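Local coordinates for protein beta-galactosidase (Marinomonas sp. ef1, PDB 6Y2K) that hydrolyses terminal, non-reducing beta-D-galactose residues of beta-galactosides, as a cold-active GH42 glycosidase that assembles into a hexamer, at residues Ile29-Gly35 and Gly65-Gly71; Phe342-Ala346 and Val612-Gly616; Ala493-Thr497 and His548-Gln552. The contacts are given in a common frame with arbitrary orientation. Where two conformers were deposited one is given. Residue numbers count along the deposited sequence, not the author numbering.

In the fold
From the N terminus, contact 1 comes first: Ile29-Gly35 and Gly65-Gly71 are neighbouring parallel strands of the eight-stranded barrel, and they close a short loop of 29 residues that is partly helical. The chain has laid down seven of the eight barrel strands when contact 2 opens at the end of helix 333-343, just before the last strand, 348-352; its loop of 265 residues closes only at strand 610-615 of the C-terminal four-stranded antiparallel sheet. Nested inside that loop is contact 3, internal to the region of the trimerisation domain, joining the turn after strand 490-493 to strand 549-555. Contacts 1 and 3 lie on opposite sides of the chain's centre, their centres about 47 Å apart.

Contact 1: Ile29-Gly35 and Gly65-Gly71; sequences IQYVRVG and GLKVILG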
loop_
_atom_site.group_PDB
_atom_site.type_symbol
_atom_site.label_atom_id
_atom_site.label_comp_id
_atom_site.label_asym_id
_atom_site.label_seq_id
_atom_site.Cartn_x
_atom_site.Cartn_y
_atom_site.Cartn_z
ATOM N N ILE A 29 32.301 -41.627 -0.853
ATOM C CA ILE A 29 31.151 -42.377 -0.344
ATOM C C ILE A 29 31.649 -43.659 0.327
ATOM O O ILE A 29 32.473 -44.372 -0.244
ATOM C CB ILE A 29 30.180 -42.770 -1.486
ATOM C CG1 ILE A 29 29.618 -41.538 -2.222
ATOM C CG2 ILE A 29 29.030 -43.610 -0.959
ATOM C CD1 ILE A 29 28.923 -40.534 -1.332
ATOM N N GLN A 30 31.142 -43.947 1.527
ATOM C CA GLN A 30 31.502 -45.157 2.280
ATOM C C GLN A 30 30.342 -46.140 2.507
ATOM O O GLN A 30 30.600 -47.329 2.776
ATOM C CB GLN A 30 32.108 -44.768 3.631
ATOM C CG GLN A 30 33.438 -44.039 3.526
ATOM C CD GLN A 30 34.031 -43.722 4.884
ATOM O OE1 GLN A 30 34.036 -42.573 5.330
ATOM N NE2 GLN A 30 34.528 -44.753 5.558
ATOM N N TYR A 31 29.091 -45.651 2.439
ATOM C CA TYR A 31 27.887 -46.460 2.646
ATOM C C TYR A 31 26.947 -46.336 1.452
ATOM O O TYR A 31 26.826 -45.271 0.855
ATOM C CB TYR A 31 27.129 -46.016 3.898
ATOM C CG TYR A 31 27.742 -46.475 5.189
ATOM C CD1 TYR A 31 28.919 -45.899 5.656
ATOM C CD2 TYR A 31 27.144 -47.470 5.959
ATOM C CE1 TYR A 31 29.497 -46.309 6.845
ATOM C CE2 TYR A 31 27.708 -47.887 7.156
ATOM C CZ TYR A 31 28.889 -47.305 7.592
ATOM O OH TYR A 31 29.470 -47.697 8.777
ATOM N N VAL A 32 26.271 -47.434 1.118
ATOM C CA VAL A 32 25.348 -47.472 -0.014
ATOM C C VAL A 32 24.079 -48.219 0.382
ATOM O O VAL A 32 24.161 -49.355 0.863
ATOM C CB VAL A 32 25.983 -48.169 -1.235
ATOM C CG1 VAL A 32 25.032 -48.144 -2.435
ATOM C CG2 VAL A 32 27.312 -47.517 -1.590
ATOM N N ARG A 33 22.914 -47.597 0.175
ATOM C CA ARG A 33 21.637 -48.263 0.438
ATOM C C ARG A 33 21.080 -48.875 -0.852
ATOM O O ARG A 33 21.099 -48.241 -1.905
ATOM C CB ARG A 33 20.617 -47.307 1.059
ATOM C CG ARG A 33 19.378 -48.011 1.591
ATOM C CD ARG A 33 18.257 -47.046 1.931
ATOM N NE ARG A 33 17.768 -46.342 0.747
ATOM C CZ ARG A 33 16.845 -45.382 0.761
ATOM N NH1 ARG A 33 16.273 -44.999 1.902
ATOM N NH2 ARG A 33 16.490 -44.802 -0.382
ATOM N N VAL A 34 20.616 -50.123 -0.764
ATOM C CA VAL A 34 19.924 -50.786 -1.878
ATOM C C VAL A 34 18.742 -51.638 -1.397
ATOM O O VAL A 34 18.688 -52.035 -0.230
ATOM C CB VAL A 34 20.872 -51.699 -2.708
ATOM C CG1 VAL A 34 22.079 -50.917 -3.215
ATOM C CG2 VAL A 34 21.313 -52.921 -1.916
ATOM N N GLY A 35 17.800 -51.898 -2.309
ATOM C CA GLY A 35 16.837 -53.002 -2.166
ATOM C C GLY A 35 15.398 -52.728 -1.739
ATOM O O GLY A 35 14.536 -53.595 -1.932
ATOM N N GLY A 65 35.100 -51.731 -1.136
ATOM C CA GLY A 65 35.130 -51.308 0.266
ATOM C C GLY A 65 33.890 -50.578 0.761
ATOM O O GLY A 65 33.931 -49.967 1.825
ATOM N N LEU A 66 32.788 -50.656 0.014
ATOM C CA LEU A 66 31.539 -49.985 0.391
ATOM C C LEU A 66 30.717 -50.863 1.321
ATOM O O LEU A 66 30.529 -52.050 1.053
ATOM C CB LEU A 66 30.725 -49.629 -0.853
ATOM C CG LEU A 66 31.464 -48.693 -1.814
ATOM C CD1 LEU A 66 30.856 -48.724 -3.206
ATOM C CD2 LEU A 66 31.499 -47.275 -1.249
ATOM N N LYS A 67 30.244 -50.267 2.412
ATOM C CA LYS A 67 29.386 -50.926 3.382
ATOM C C LYS A 67 27.936 -50.731 2.975
ATOM O O LYS A 67 27.538 -49.618 2.647
ATOM C CB LYS A 67 29.602 -50.326 4.770
ATOM C CG LYS A 67 30.963 -50.624 5.375
ATOM C CD LYS A 67 31.005 -50.193 6.834
ATOM C CE LYS A 67 32.194 -50.797 7.566
ATOM N NZ LYS A 67 33.477 -50.453 6.894
ATOM N N VAL A 68 27.140 -51.798 3.011
ATOM C CA VAL A 68 25.789 -51.758 2.452
ATOM C C VAL A 68 24.714 -51.687 3.535
ATOM O O VAL A 68 24.788 -52.389 4.545
ATOM C CB VAL A 68 25.530 -52.944 1.503
ATOM C CG1 VAL A 68 24.069 -52.958 1.029
ATOM C CG2 VAL A 68 26.473 -52.857 0.307
ATOM N N ILE A 69 23.727 -50.815 3.302
ATOM C CA ILE A 69 22.499 -50.757 4.084
ATOM C C ILE A 69 21.439 -51.432 3.222
ATOM O O ILE A 69 21.080 -50.906 2.172
ATOM C CB ILE A 69 22.059 -49.299 4.380
ATOM C CG1 ILE A 69 23.157 -48.515 5.120
ATOM C CG2 ILE A 69 20.755 -49.279 5.177
ATOM C CD1 ILE A 69 23.069 -47.009 4.937
ATOM N N LEU A 70 20.941 -52.588 3.661
ATOM C CA LEU A 70 20.009 -53.382 2.857
ATOM C C LEU A 70 18.581 -53.051 3.291
ATOM O O LEU A 70 18.246 -53.174 4.463
ATOM C CB LEU A 70 20.267 -54.883 3.055
ATOM C CG LEU A 70 20.365 -55.813 1.846
ATOM C CD1 LEU A 70 20.161 -57.263 2.289
ATOM C CD2 LEU A 70 19.446 -55.454 0.686
ATOM N N GLY A 71 17.741 -52.632 2.355
ATOM C CA GLY A 71 16.338 -52.317 2.672
ATOM C C GLY A 71 15.396 -53.495 2.453
ATOM O O GLY A 71 15.443 -54.113 1.395
HETATM O O HOH W 1 33.090 -48.128 3.481
HETATM O O HOH W 2 33.623 -47.291 5.992
#
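Val32, Val34, Val68 and Leu70 point their side chains to one face of the sheet and make its apolar centre: Val34 CG2 lies 4.0 Å from Val68 CG1 and 4.1 Å from Leu70 CD2, and Val32 CG2 lies 4.1 Å from Leu66 CD1. Helix 52-63 covers this face, with Leu58 and Leu61 against Val68 and Leu54 against Val34. On the other face, Tyr31, Arg33, Lys67 and Ile69 alternate with them. Tyr31 CD2 meets Ile69 CG1 at 4.2 Å, near the plane of the ring, while Lys67 CB sits over the ring face, 4.0 Å from the Tyr31 centroid and 16° off its normal, a CH-pi contact.

Within the sheet, five backbone hydrogen bonds fix a parallel register that pairs Tyr31 with Lys67 and Val34 with Leu70. Lys67 N donates to Gln30 O (3.0 Å), Val32 N to Lys67 O (3.0 Å), Ile69 N to Val32 O (2.9 Å), Val34 N to Ile69 O (3.1 Å) and Gly71 N to Val34 O (2.8 Å). The strand axes differ by 22° in direction.

At the N-terminal edge, one water donates to both Gln30 O (2.7 Å) and Gly65 O (2.6 Å). Gly65, with positive phi, is the C-prime residue of the Schellman motif ending helix 52-63. Farther along, the guanidinium of Arg33 leads away to salt bridges with Glu36 and Glu314. Two adjacent parallel strands joined through a helix form a beta-alpha-beta crossover, the repeating unit of the TIM barrel, here between its second and third strands.

Contact 2: Phe342-Ala346 and Val612-Gly616; sequences FSHGA and VRERG
Strand 612-615 runs extended past the C-terminal end of helix 333-343, and the closest CA pair is Ser343 with Arg613 at 6.1 Å. Arg613 points toward the helix end with chi1 to chi3 all t; its NH2 donates to Ser343 O (3.0 Å) and also bonds to Ser408 O. Arg613 CD lies 3.4 Å from the centroid of the His344 ring, 10° off the normal, a CH-pi contact; His344 ND1 bonds to Asp300. The helix ends in a Schellman motif: Gly345, at phi/psi 92/12, is its C-prime residue, with Gly345 N to Phe342 O at 3.0 Å and Ala346 N bonded to Ala341 O. Arg613 and Arg615 thus join a TIM-barrel helix to an outermost strand, 610-615, of the C-terminal antiparallel sheet. The CA-CB bond of Glu614 points away from the helix end, and its carboxylate salt-bridges Lys655. Arg615 (chi1 m, chi2 t, chi3 p) returns toward it; Phe342 O, already accepting from Gly345 N, also accepts from Arg615 NH1 (2.9 Å), and the guanidinium face lies over Gly345 CA, 3.7 Å from NH1. A water accepts from Arg615 NH1 (3.0 Å) and donates to Ala346 O (2.7 Å).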
loop_
_atom_site.group_PDB
_atom_site.type_symbol
_atom_site.label_atom_id
_atom_site.label_comp_id
_atom_site.label_asym_id
_atom_site.label_seq_id
_atom_site.Cartn_x
_atom_site.Cartn_y
_atom_site.Cartn_z
ATOM N N PHE A 342 26.307 -33.038 10.291
ATOM C CA PHE A 342 27.481 -33.408 11.121
ATOM C C PHE A 342 27.563 -32.603 12.419
ATOM O O PHE A 342 27.884 -33.166 13.464
ATOM C CB PHE A 342 28.794 -33.248 10.351
ATOM C CG PHE A 342 28.980 -34.219 9.199
ATOM C CD1 PHE A 342 28.337 -35.460 9.153
ATOM C CD2 PHE A 342 29.851 -33.894 8.175
ATOM C CE1 PHE A 342 28.535 -36.324 8.083
ATOM C CE2 PHE A 342 30.074 -34.767 7.119
ATOM C CZ PHE A 342 29.411 -35.979 7.068
ATOM N N SER A 343 27.239 -31.309 12.366
ATOM C CA SER A 343 27.225 -30.465 13.581
ATOM C C SER A 343 26.209 -30.916 14.644
ATOM O O SER A 343 26.411 -30.655 15.835
ATOM C CB SER A 343 27.021 -28.981 13.233
ATOM O OG SER A 343 25.658 -28.669 12.944
ATOM N N HIS A 344 25.129 -31.581 14.216
ATOM C CA HIS A 344 24.135 -32.168 15.126
ATOM C C HIS A 344 24.452 -33.631 15.509
ATOM O O HIS A 344 23.617 -34.299 16.132
ATOM C CB HIS A 344 22.719 -32.065 14.511
ATOM C CG HIS A 344 22.191 -30.662 14.423
ATOM N ND1 HIS A 344 21.307 -30.141 15.344
ATOM C CD2 HIS A 344 22.431 -29.670 13.530
ATOM C CE1 HIS A 344 21.029 -28.887 15.024
ATOM N NE2 HIS A 344 21.695 -28.576 13.925
ATOM N N GLY A 345 25.642 -34.127 15.151
ATOM C CA GLY A 345 26.087 -35.469 15.548
ATOM C C GLY A 345 25.770 -36.591 14.576
ATOM O O GLY A 345 25.912 -37.761 14.925
ATOM N N ALA A 346 25.344 -36.261 13.355
ATOM C CA ALA A 346 25.052 -37.294 12.375
ATOM C C ALA A 346 26.317 -38.103 12.106
ATOM O O ALA A 346 27.369 -37.521 11.832
ATOM C CB ALA A 346 24.540 -36.685 11.081
ATOM N N VAL A 612 24.799 -21.514 14.679
ATOM C CA VAL A 612 26.005 -22.088 15.267
ATOM C C VAL A 612 25.616 -23.321 16.087
ATOM O O VAL A 612 24.519 -23.398 16.658
ATOM C CB VAL A 612 26.741 -21.064 16.163
ATOM C CG1 VAL A 612 27.934 -21.692 16.876
ATOM C CG2 VAL A 612 27.236 -19.898 15.336
ATOM N N ARG A 613 26.510 -24.297 16.121
ATOM C CA ARG A 613 26.355 -25.449 17.007
ATOM C C ARG A 613 27.741 -25.975 17.383
ATOM O O ARG A 613 28.686 -25.833 16.604
ATOM C CB ARG A 613 25.502 -26.548 16.350
ATOM C CG ARG A 613 24.949 -27.531 17.362
ATOM C CD ARG A 613 23.962 -28.539 16.785
ATOM N NE ARG A 613 23.253 -29.185 17.881
ATOM C CZ ARG A 613 23.752 -30.126 18.686
ATOM N NH1 ARG A 613 22.999 -30.587 19.685
ATOM N NH2 ARG A 613 24.984 -30.619 18.515
ATOM N N GLU A 614 27.850 -26.548 18.582
ATOM C CA GLU A 614 29.113 -27.095 19.085
ATOM C C GLU A 614 29.086 -28.612 19.216
ATOM O O GLU A 614 28.063 -29.191 19.573
ATOM C CB GLU A 614 29.432 -26.511 20.458
ATOM C CG GLU A 614 29.549 -24.997 20.460
ATOM C CD GLU A 614 30.074 -24.435 21.774
ATOM O OE1 GLU A 614 30.364 -23.223 21.804
ATOM O OE2 GLU A 614 30.210 -25.194 22.768
ATOM N N ARG A 615 30.228 -29.234 18.929
ATOM C CA ARG A 615 30.509 -30.621 19.305
ATOM C C ARG A 615 31.852 -30.656 20.030
ATOM O O ARG A 615 32.909 -30.559 19.399
ATOM C CB ARG A 615 30.544 -31.522 18.072
ATOM C CG ARG A 615 29.171 -31.712 17.441
ATOM C CD ARG A 615 29.169 -32.763 16.342
ATOM N NE ARG A 615 29.484 -34.101 16.851
ATOM C CZ ARG A 615 29.703 -35.178 16.096
ATOM N NH1 ARG A 615 29.642 -35.118 14.767
ATOM N NH2 ARG A 615 29.981 -36.339 16.682
ATOM N N GLY A 616 31.798 -30.764 21.355
ATOM C CA GLY A 616 32.988 -30.665 22.200
ATOM C C GLY A 616 33.724 -29.355 21.972
ATOM O O GLY A 616 33.169 -28.280 22.190
HETATM O O HOH W 3 29.708 -37.593 13.110
#

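Contact 3: Ala493-Thr497 and His548-Gln552; sequences AGPRT and HWHEQ
Arg496 lays its guanidinium flat on the indole of Trp549, centres 3.8 Å apart and planes at 9°, with Arg496 CZ 3.3 Å from Trp549 CH2. CZ is 3.8 Å from the centroid of the six-membered ring, a cation-pi contact, and Arg496 CD adds a CH-pi contact at 3.7 Å from the same centroid. Arg496 is m, t, p along chi1 to chi3; Trp549 has chi1 t and chi2 -96°. Gly494 to Thr497 form a type II beta turn, Pro495 at -60/147 and Arg496 at 74/1, closed by Thr497 N to Gly494 O (3.2 Å). Within the trimerisation-domain region, this turn follows strand 490-493 of the ten-stranded mixed sheet and faces extended strand 549-555 of a separate two-stranded sheet, Pro495 CA lying 7.6 Å from Glu551 CA. Pro495 CB packs 3.7 Å from Trp549 CD1. Glu551 (chi1 m, chi2 t) accepts at OE2 from Arg496 N (3.0 Å) and from Trp549 NE1 (2.9 Å); its OE1 is hydrogen-bonded to Tyr578 OH. With Arg496 NH1 and NH2 bonded to the carbonyls of Pro428 and Gln427, the guanidinium keeps its hydrogen bonds while one face stacks on the indole.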
loop_
_atom_site.group_PDB
_atom_site.type_symbol
_atom_site.label_atom_id
_atom_site.label_comp_id
_atom_site.label_asym_id
_atom_site.label_seq_id
_atom_site.Cartn_x
_atom_site.Cartn_y
_atom_site.Cartn_z
ATOM N N ALA A 493 7.567 -24.190 31.459
ATOM C CA ALA A 493 6.399 -24.894 30.947
ATOM C C ALA A 493 5.569 -23.922 30.116
ATOM O O ALA A 493 5.238 -22.832 30.573
ATOM C CB ALA A 493 5.569 -25.455 32.085
ATOM N N GLY A 494 5.250 -24.322 28.889
ATOM C CA GLY A 494 4.545 -23.465 27.955
ATOM C C GLY A 494 3.044 -23.644 28.014
ATOM O O GLY A 494 2.540 -24.482 28.772
ATOM N N PRO A 495 2.303 -22.851 27.218
ATOM C CA PRO A 495 0.839 -22.898 27.291
ATOM C C PRO A 495 0.259 -24.282 26.981
ATOM O O PRO A 495 0.821 -25.023 26.168
ATOM C CB PRO A 495 0.393 -21.883 26.236
ATOM C CG PRO A 495 1.567 -20.983 26.047
ATOM C CD PRO A 495 2.780 -21.824 26.279
ATOM N N ARG A 496 -0.851 -24.601 27.640
ATOM C CA ARG A 496 -1.548 -25.888 27.508
ATOM C C ARG A 496 -0.837 -27.065 28.201
ATOM O O ARG A 496 -1.357 -28.181 28.166
ATOM C CB ARG A 496 -1.884 -26.220 26.034
ATOM C CG ARG A 496 -2.507 -25.042 25.291
ATOM C CD ARG A 496 -2.839 -25.312 23.838
ATOM N NE ARG A 496 -4.059 -26.097 23.675
ATOM C CZ ARG A 496 -4.747 -26.216 22.540
ATOM N NH1 ARG A 496 -4.346 -25.615 21.418
ATOM N NH2 ARG A 496 -5.842 -26.958 22.521
ATOM N N THR A 497 0.300 -26.825 28.860
ATOM C CA THR A 497 0.958 -27.860 29.661
ATOM C C THR A 497 0.058 -28.271 30.842
ATOM O O THR A 497 -0.465 -27.415 31.569
ATOM C CB THR A 497 2.336 -27.408 30.180
ATOM O OG1 THR A 497 3.241 -27.234 29.073
ATOM C CG2 THR A 497 2.924 -28.435 31.168
ATOM N N HIS A 548 -2.675 -16.008 19.008
ATOM C CA HIS A 548 -3.267 -17.358 18.885
ATOM C C HIS A 548 -3.897 -17.944 20.140
ATOM O O HIS A 548 -5.011 -18.491 20.078
ATOM C CB HIS A 548 -2.274 -18.388 18.300
ATOM C CG HIS A 548 -1.619 -17.950 17.027
ATOM N ND1 HIS A 548 -0.371 -18.396 16.644
ATOM C CD2 HIS A 548 -2.038 -17.112 16.048
ATOM C CE1 HIS A 548 -0.049 -17.846 15.486
ATOM N NE2 HIS A 548 -1.043 -17.066 15.103
ATOM N N TRP A 549 -3.173 -17.869 21.256
ATOM C CA TRP A 549 -3.548 -18.524 22.501
ATOM C C TRP A 549 -3.208 -17.608 23.680
ATOM O O TRP A 549 -2.076 -17.166 23.818
ATOM C CB TRP A 549 -2.783 -19.840 22.619
ATOM C CG TRP A 549 -3.321 -20.755 23.653
ATOM C CD1 TRP A 549 -2.885 -20.890 24.941
ATOM C CD2 TRP A 549 -4.402 -21.670 23.497
ATOM N NE1 TRP A 549 -3.634 -21.834 25.600
ATOM C CE2 TRP A 549 -4.571 -22.332 24.734
ATOM C CE3 TRP A 549 -5.250 -21.994 22.428
ATOM C CZ2 TRP A 549 -5.553 -23.314 24.936
ATOM C CZ3 TRP A 549 -6.227 -22.964 22.624
ATOM C CH2 TRP A 549 -6.371 -23.614 23.875
ATOM N N HIS A 550 -4.209 -17.338 24.512
ATOM C CA HIS A 550 -4.154 -16.276 25.516
ATOM C C HIS A 550 -4.898 -16.753 26.762
ATOM O O HIS A 550 -6.105 -16.553 26.897
ATOM C CB HIS A 550 -4.766 -14.997 24.899
ATOM C CG HIS A 550 -4.786 -13.796 25.796
ATOM N ND1 HIS A 550 -5.788 -12.850 25.730
ATOM C CD2 HIS A 550 -3.914 -13.355 26.734
ATOM C CE1 HIS A 550 -5.546 -11.892 26.609
ATOM N NE2 HIS A 550 -4.409 -12.168 27.224
ATOM N N GLU A 551 -4.173 -17.416 27.659
ATOM C CA GLU A 551 -4.785 -17.978 28.872
ATOM C C GLU A 551 -5.069 -16.899 29.898
ATOM O O GLU A 551 -4.218 -16.048 30.148
ATOM C CB GLU A 551 -3.899 -19.067 29.488
ATOM C CG GLU A 551 -3.888 -20.343 28.670
ATOM C CD GLU A 551 -2.798 -21.317 29.054
ATOM O OE1 GLU A 551 -2.072 -21.082 30.056
ATOM O OE2 GLU A 551 -2.680 -22.336 28.337
ATOM N N GLN A 552 -6.268 -16.939 30.475
ATOM C CA GLN A 552 -6.666 -16.070 31.580
ATOM C C GLN A 552 -6.309 -16.809 32.872
ATOM O O GLN A 552 -6.905 -17.855 33.168
ATOM C CB GLN A 552 -8.167 -15.786 31.517
ATOM C CG GLN A 552 -8.689 -14.887 32.631
ATOM C CD GLN A 552 -10.198 -14.705 32.571
ATOM O OE1 GLN A 552 -10.746 -14.273 31.546
ATOM N NE2 GLN A 552 -10.871 -15.014 33.664
#